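Local coordinates for aminotransferase AspB (Helicobacter pylori 26695, PDB 3EZS) that probably transfers amino groups with pyridoxal 5'-phosphate as cofactor, as a member of the class I and II aminotransferase family, at the interface of chains A and B. Residues are numbered along the deposited sequence; one frame, centred on the assembly and turned at random. Chains: chain A/B, aminotransferase AspB.

Contact 1: the interface of chains A and B. Residues chain A 100, 127, 256, 259-260; chain B 96, 120, 127, 262.
An aromatic cluster joins the two copies of this class I/II aminotransferase, with the ring of B:Phe127 set among A:Phe256, A:Phe127 and A:Ser100. B:Phe127 CE1 lies 3.7 Å from A:Phe256 CE1, the two side chains crossing obliquely. Both Phe127 side chains have CG anti to the backbone N (chi1 -171° in A, -173° in B), and across the two-fold relation their rings meet tip to tip, A:Phe127 CZ standing 4.0 Å from B:Phe127 CE2. The hydroxyl A:Ser100 OG sits at the edge of the B:Phe127 ring, in its plane. A second group centres on B:Phe96, whose CE2 packs tightly on the methyl A:Leu260 CD2 at 3.4 Å, while the carbonyl carbon A:Tyr259 C lies over one face, offset toward the rim. B:Ile120 slides past A:Tyr259 and puts CD1 in plane at the ring edge, 3.7 Å from A:Tyr259 CD1. A polar link is made by the phenol B:Tyr262 OH, which donates to A:Leu260 O at 2.6 Å, tilted 24° from the carbonyl plane. Helices 92-102 and 120-127 of both chains take part, with helix 247-257 and the following loop of A and the loop residue B:Tyr262.

Contact 2: the interface of chains A and B. Residues chain A 35, 37, 42, 234-237; chain B 52-54.
Backbone meets backbone where A:Gly237 N, in the 3-10 helix 236-238, donates to B:Leu52 O of the partner's 3-10 helix 49-53 at 2.8 Å, three residues after A:Ser234, whose backbone is in the left-handed helical region. A:Ser234 to A:Gly237 belong to the stretch that, in class I/II aminotransferases, follows the lysine carrying the pyridoxal phosphate. The carboxamide of B:Asn53 faces A:Phe35: ND2 donates to the backbone A:Phe35 O at 2.9 Å, 153° at the hydrogen. That oxygen lies near the amide plane, but the donor comes from above the carbonyl plane, 52° out of it. B:Asn53 CG sits between its own backbone N and carbonyl carbon (chi1 67°), which swings the carboxamide to where ND2 reaches A:Phe35 O. The hydroxyl A:Thr37 OG1 donates within its own chain to A:Ser234 O at 2.7 Å, in the carbonyl plane. It also packs against the B:Leu52-B:Asn53 peptide, 3.3 Å from B:Leu52 C; B:Asn53 N comes close too, but its N-H points aside and makes no hydrogen bond there. A:Gln42 NE2 backs this residue from the second shell, donating to A:Thr37 O at 2.9 Å. A:Pro236 lays its ring edge along the B:Leu52-B:Asn53 backbone, with CD 3.8 Å from B:Asn53 CA.

Contact 3: the interface of chains A and B. Residues chain A 49-50, 52; chain B 42, 45-46.
The hydroxyl A:Thr49 OG1 donates to the carboxamide oxygen B:Gln42 OE1 at 2.9 Å, in the carbonyl plane and on a lone pair, with a C=O...donor angle of 129°. The backbone A:His50 N stands 3.2 Å from B:Gln42 OE1, but its hydrogen is directed away from that oxygen, and the pair is a near contact without a bond. With CG anti to the carbonyl carbon (chi1 -66°) and the chain extended beyond it, B:Gln42 leaves helix 39-46 and lies across the start of the partner's 3-10 helix 49-53. Its carboxamide carbon CD rests 3.8 Å from A:His50 CA. A:Thr49 uses its two branches differently. OG1, between the backbone N and the carbonyl carbon (chi1 61°), turns to the glutamine, while CG2 enters an apolar group formed by the next turn of helix 39-46. There it meets B:Lys46 CG at 3.7 Å, the lysine chain crossing the threonine at about a right angle. The same methyl is 3.8 Å from B:Leu45 CD2, as the two side chains slide past each other in opposite directions. That leucine methyl, B:Leu45 CD2, also lies 4.0 Å from A:Leu52 CD1.

Contact 1: the interface of chains A and B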
loop_
_atom_site.group_PDB
_atom_site.type_symbol
_atom_site.label_atom_id
_atom_site.label_comp_id
_atom_site.label_asym_id
_atom_site.label_seq_id
_atom_site.Cartn_x
_atom_site.Cartn_y
_atom_site.Cartn_z
ATOM N N SER A 100 11.651 -5.167 -6.767
ATOM C CA SER A 100 12.564 -4.122 -6.282
ATOM C C SER A 100 13.190 -4.553 -4.952
ATOM O O SER A 100 14.319 -4.186 -4.644
ATOM C CB SER A 100 11.894 -2.732 -6.155
ATOM O OG SER A 100 10.915 -2.675 -5.129
ATOM N N PHE A 127 10.451 0.066 -12.576
ATOM C CA PHE A 127 10.747 0.643 -11.263
ATOM C C PHE A 127 12.129 0.268 -10.712
ATOM O O PHE A 127 12.774 1.095 -10.061
ATOM C CB PHE A 127 9.648 0.288 -10.257
ATOM C CG PHE A 127 9.766 1.014 -8.939
ATOM C CD1 PHE A 127 9.904 2.404 -8.900
ATOM C CD2 PHE A 127 9.672 0.321 -7.740
ATOM C CE1 PHE A 127 9.993 3.078 -7.696
ATOM C CE2 PHE A 127 9.749 0.999 -6.518
ATOM C CZ PHE A 127 9.910 2.375 -6.501
ATOM N N PHE A 256 11.369 -5.547 5.098
ATOM C CA PHE A 256 11.198 -4.487 4.108
ATOM C C PHE A 256 9.762 -3.931 4.182
ATOM O O PHE A 256 9.552 -2.737 4.177
ATOM C CB PHE A 256 11.551 -5.029 2.715
ATOM C CG PHE A 256 11.248 -4.081 1.565
ATOM C CD1 PHE A 256 11.898 -2.863 1.452
ATOM C CD2 PHE A 256 10.358 -4.448 0.560
ATOM C CE1 PHE A 256 11.638 -2.002 0.376
ATOM C CE2 PHE A 256 10.110 -3.600 -0.532
ATOM C CZ PHE A 256 10.746 -2.385 -0.624
ATOM N N TYR A 259 8.281 -0.930 6.464
ATOM C CA TYR A 259 8.390 0.460 6.007
ATOM C C TYR A 259 7.358 0.951 4.978
ATOM O O TYR A 259 7.185 2.161 4.805
ATOM C CB TYR A 259 9.756 0.644 5.336
ATOM C CG TYR A 259 10.935 0.423 6.241
ATOM C CD1 TYR A 259 11.441 1.464 7.026
ATOM C CD2 TYR A 259 11.545 -0.822 6.319
ATOM C CE1 TYR A 259 12.531 1.267 7.865
ATOM C CE2 TYR A 259 12.640 -1.038 7.149
ATOM C CZ TYR A 259 13.136 0.008 7.921
ATOM O OH TYR A 259 14.221 -0.209 8.763
ATOM N N LEU A 260 6.695 0.028 4.294
ATOM C CA LEU A 260 5.859 0.376 3.152
ATOM C C LEU A 260 4.460 0.929 3.419
ATOM O O LEU A 260 3.926 1.623 2.560
ATOM C CB LEU A 260 5.738 -0.839 2.235
ATOM C CG LEU A 260 7.037 -1.499 1.763
ATOM C CD1 LEU A 260 6.680 -2.771 1.013
ATOM C CD2 LEU A 260 7.861 -0.552 0.900
ATOM N N PHE B 96 7.128 7.349 2.872
ATOM C CA PHE B 96 8.137 6.413 2.365
ATOM C C PHE B 96 8.336 6.473 0.845
ATOM O O PHE B 96 9.484 6.437 0.361
ATOM C CB PHE B 96 7.798 4.961 2.749
ATOM C CG PHE B 96 8.834 3.972 2.311
ATOM C CD1 PHE B 96 9.969 3.763 3.073
ATOM C CD2 PHE B 96 8.694 3.267 1.114
ATOM C CE1 PHE B 96 10.942 2.849 2.677
ATOM C CE2 PHE B 96 9.667 2.351 0.701
ATOM C CZ PHE B 96 10.792 2.141 1.483
ATOM N N ILE B 120 10.601 6.573 9.727
ATOM C CA ILE B 120 10.333 6.252 8.331
ATOM C C ILE B 120 11.133 7.184 7.402
ATOM O O ILE B 120 11.524 6.763 6.320
ATOM C CB ILE B 120 8.815 6.285 8.002
ATOM C CG1 ILE B 120 8.540 5.616 6.651
ATOM C CG2 ILE B 120 8.283 7.715 8.024
ATOM C CD1 ILE B 120 9.011 4.154 6.567
ATOM N N PHE B 127 16.010 3.612 0.887
ATOM C CA PHE B 127 15.423 2.962 -0.266
ATOM C C PHE B 127 15.844 3.633 -1.581
ATOM O O PHE B 127 16.201 2.944 -2.527
ATOM C CB PHE B 127 13.908 2.909 -0.121
ATOM C CG PHE B 127 13.220 2.109 -1.190
ATOM C CD1 PHE B 127 13.612 0.802 -1.469
ATOM C CD2 PHE B 127 12.123 2.639 -1.864
ATOM C CE1 PHE B 127 12.958 0.049 -2.462
ATOM C CE2 PHE B 127 11.455 1.901 -2.844
ATOM C CZ PHE B 127 11.873 0.599 -3.140
ATOM N N TYR B 262 -1.847 0.894 -3.412
ATOM C CA TYR B 262 -2.265 1.393 -2.101
ATOM C C TYR B 262 -3.739 1.814 -2.171
ATOM O O TYR B 262 -4.041 3.016 -2.144
ATOM C CB TYR B 262 -1.442 2.606 -1.674
ATOM C CG TYR B 262 -0.020 2.325 -1.290
ATOM C CD1 TYR B 262 0.275 1.769 -0.053
ATOM C CD2 TYR B 262 1.030 2.687 -2.115
ATOM C CE1 TYR B 262 1.567 1.551 0.341
ATOM C CE2 TYR B 262 2.348 2.467 -1.730
ATOM C CZ TYR B 262 2.611 1.898 -0.498
ATOM O OH TYR B 262 3.910 1.658 -0.085
#

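Contact 2: the interface of chains A and B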
loop_
_atom_site.group_PDB
_atom_site.type_symbol
_atom_site.label_atom_id
_atom_site.label_comp_id
_atom_site.label_asym_id
_atom_site.label_seq_id
_atom_site.Cartn_x
_atom_site.Cartn_y
_atom_site.Cartn_z
ATOM N N PHE A 35 -20.574 -9.656 -9.455
ATOM C CA PHE A 35 -21.419 -10.347 -8.485
ATOM C C PHE A 35 -21.343 -9.645 -7.144
ATOM O O PHE A 35 -20.397 -8.925 -6.867
ATOM C CB PHE A 35 -20.957 -11.793 -8.315
ATOM C CG PHE A 35 -20.823 -12.540 -9.606
ATOM C CD1 PHE A 35 -21.923 -12.709 -10.436
ATOM C CD2 PHE A 35 -19.616 -13.089 -9.989
ATOM C CE1 PHE A 35 -21.813 -13.394 -11.638
ATOM C CE2 PHE A 35 -19.503 -13.780 -11.191
ATOM C CZ PHE A 35 -20.606 -13.928 -12.014
ATOM N N THR A 37 -20.904 -9.296 -3.094
ATOM C CA THR A 37 -20.029 -9.912 -2.104
ATOM C C THR A 37 -20.918 -10.744 -1.167
ATOM O O THR A 37 -21.971 -10.265 -0.751
ATOM C CB THR A 37 -19.251 -8.842 -1.325
ATOM O OG1 THR A 37 -18.341 -8.197 -2.226
ATOM C CG2 THR A 37 -18.473 -9.484 -0.150
ATOM N N GLN A 42 -19.681 -9.617 4.384
ATOM C CA GLN A 42 -20.142 -8.294 4.739
ATOM C C GLN A 42 -20.493 -8.198 6.220
ATOM O O GLN A 42 -20.173 -7.203 6.844
ATOM C CB GLN A 42 -21.366 -7.909 3.911
ATOM C CG GLN A 42 -21.122 -7.822 2.381
ATOM C CD GLN A 42 -22.283 -7.154 1.670
ATOM O OE1 GLN A 42 -22.721 -6.081 2.095
ATOM N NE2 GLN A 42 -22.774 -7.765 0.568
ATOM N N SER A 234 -15.390 -12.700 -4.967
ATOM C CA SER A 234 -16.099 -11.476 -5.409
ATOM C C SER A 234 -16.040 -10.379 -4.333
ATOM O O SER A 234 -17.060 -9.736 -3.997
ATOM C CB SER A 234 -17.550 -11.771 -5.788
ATOM O OG SER A 234 -17.636 -12.724 -6.832
ATOM N N ALA A 235 -14.831 -10.192 -3.807
ATOM C CA ALA A 235 -14.549 -9.231 -2.754
ATOM C C ALA A 235 -13.238 -8.489 -3.009
ATOM O O ALA A 235 -12.375 -8.500 -2.130
ATOM C CB ALA A 235 -14.469 -9.959 -1.399
ATOM N N PRO A 236 -13.078 -7.846 -4.193
ATOM C CA PRO A 236 -11.857 -7.089 -4.490
ATOM C C PRO A 236 -11.633 -5.935 -3.523
ATOM O O PRO A 236 -10.493 -5.593 -3.266
ATOM C CB PRO A 236 -12.099 -6.553 -5.910
ATOM C CG PRO A 236 -13.577 -6.519 -6.050
ATOM C CD PRO A 236 -14.029 -7.756 -5.318
ATOM N N GLY A 237 -12.700 -5.382 -2.949
ATOM C CA GLY A 237 -12.562 -4.297 -1.973
ATOM C C GLY A 237 -11.813 -4.640 -0.688
ATOM O O GLY A 237 -11.328 -3.743 -0.000
ATOM N N LEU B 52 -18.011 -3.849 -1.353
ATOM C CA LEU B 52 -16.813 -4.694 -1.337
ATOM C C LEU B 52 -16.582 -5.406 -2.658
ATOM O O LEU B 52 -15.493 -5.914 -2.891
ATOM C CB LEU B 52 -16.866 -5.731 -0.210
ATOM C CG LEU B 52 -16.723 -5.209 1.230
ATOM C CD1 LEU B 52 -16.919 -6.350 2.251
ATOM C CD2 LEU B 52 -15.398 -4.528 1.434
ATOM N N ASN B 53 -17.592 -5.432 -3.527
ATOM C CA ASN B 53 -17.463 -6.096 -4.812
ATOM C C ASN B 53 -16.838 -5.245 -5.900
ATOM O O ASN B 53 -16.669 -5.713 -7.003
ATOM C CB ASN B 53 -18.793 -6.713 -5.293
ATOM C CG ASN B 53 -19.872 -5.684 -5.634
ATOM O OD1 ASN B 53 -19.896 -4.580 -5.106
ATOM N ND2 ASN B 53 -20.808 -6.084 -6.509
ATOM N N ILE B 54 -16.471 -4.012 -5.579
ATOM C CA ILE B 54 -15.914 -3.067 -6.541
ATOM C C ILE B 54 -14.417 -2.911 -6.311
ATOM O O ILE B 54 -13.993 -2.720 -5.158
ATOM C CB ILE B 54 -16.599 -1.680 -6.357
ATOM C CG1 ILE B 54 -18.114 -1.802 -6.648
ATOM C CG2 ILE B 54 -15.965 -0.629 -7.264
ATOM C CD1 ILE B 54 -18.845 -0.505 -6.533
#

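Contact 3: the interface of chains A and B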
loop_
_atom_site.group_PDB
_atom_site.type_symbol
_atom_site.label_atom_id
_atom_site.label_comp_id
_atom_site.label_asym_id
_atom_site.label_seq_id
_atom_site.Cartn_x
_atom_site.Cartn_y
_atom_site.Cartn_z
ATOM N N THR A 49 -16.382 -3.347 13.423
ATOM C CA THR A 49 -16.052 -1.931 13.180
ATOM C C THR A 49 -15.378 -1.240 14.364
ATOM O O THR A 49 -14.646 -0.269 14.175
ATOM C CB THR A 49 -17.289 -1.119 12.752
ATOM O OG1 THR A 49 -18.272 -1.159 13.795
ATOM C CG2 THR A 49 -17.879 -1.686 11.440
ATOM N N HIS A 50 -15.634 -1.738 15.571
ATOM C CA HIS A 50 -15.014 -1.233 16.795
ATOM C C HIS A 50 -13.479 -1.240 16.752
ATOM O O HIS A 50 -12.846 -0.435 17.423
ATOM C CB HIS A 50 -15.489 -2.048 18.017
ATOM C CG HIS A 50 -15.156 -3.510 17.938
ATOM N ND1 HIS A 50 -14.019 -4.050 18.505
ATOM C CD2 HIS A 50 -15.809 -4.543 17.353
ATOM C CE1 HIS A 50 -13.980 -5.347 18.259
ATOM N NE2 HIS A 50 -15.053 -5.673 17.562
ATOM N N LEU A 52 -11.514 -0.104 14.550
ATOM C CA LEU A 52 -11.012 1.014 13.737
ATOM C C LEU A 52 -10.027 1.903 14.483
ATOM O O LEU A 52 -9.232 2.612 13.857
ATOM C CB LEU A 52 -12.169 1.875 13.201
ATOM C CG LEU A 52 -12.925 1.347 11.970
ATOM C CD1 LEU A 52 -14.103 2.274 11.596
ATOM C CD2 LEU A 52 -11.984 1.159 10.787
ATOM N N GLN B 42 -18.127 4.503 12.519
ATOM C CA GLN B 42 -18.371 3.071 12.477
ATOM C C GLN B 42 -19.677 2.728 11.718
ATOM O O GLN B 42 -19.738 1.763 10.964
ATOM C CB GLN B 42 -18.411 2.508 13.887
ATOM C CG GLN B 42 -17.079 2.568 14.644
ATOM C CD GLN B 42 -17.152 1.794 15.942
ATOM O OE1 GLN B 42 -17.684 0.677 15.984
ATOM N NE2 GLN B 42 -16.640 2.385 17.016
ATOM N N LEU B 45 -19.256 2.898 7.898
ATOM C CA LEU B 45 -18.633 1.682 7.375
ATOM C C LEU B 45 -19.625 0.536 7.284
ATOM O O LEU B 45 -19.630 -0.153 6.276
ATOM C CB LEU B 45 -17.405 1.285 8.209
ATOM C CG LEU B 45 -16.704 -0.030 7.876
ATOM C CD1 LEU B 45 -16.271 -0.082 6.403
ATOM C CD2 LEU B 45 -15.516 -0.205 8.825
ATOM N N LYS B 46 -20.458 0.329 8.310
ATOM C CA LYS B 46 -21.456 -0.747 8.295
ATOM C C LYS B 46 -22.456 -0.587 7.163
ATOM O O LYS B 46 -22.859 -1.574 6.568
ATOM C CB LYS B 46 -22.267 -0.837 9.599
ATOM C CG LYS B 46 -21.462 -1.200 10.838
ATOM C CD LYS B 46 -22.338 -1.275 12.110
ATOM C CE LYS B 46 -21.456 -1.434 13.354
ATOM N NZ LYS B 46 -22.229 -1.429 14.610
#

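Contacts 2 and 3 are neighbours, their C-alpha centres about 17 Å apart, whereas contact 1 lies about 27 Å from contact 2 and 28 Å from contact 3. The nearer pair draws on the same elements, helix 39-46 and the 3-10 helix 49-53, with chain roles exchanged. Since the interface is two-fold symmetric, each Gln42 performs both tasks: its amide nitrogen braces its own chain as in contact 2, and its oxygen receives the partner as in contact 3. Leu52 is likewise shared. The assembly, probably the family's typical dimer, is joined by separated patches: contact 1 largely aromatic, contact 2 richer in hydrogen bonds, contact 3 mixed.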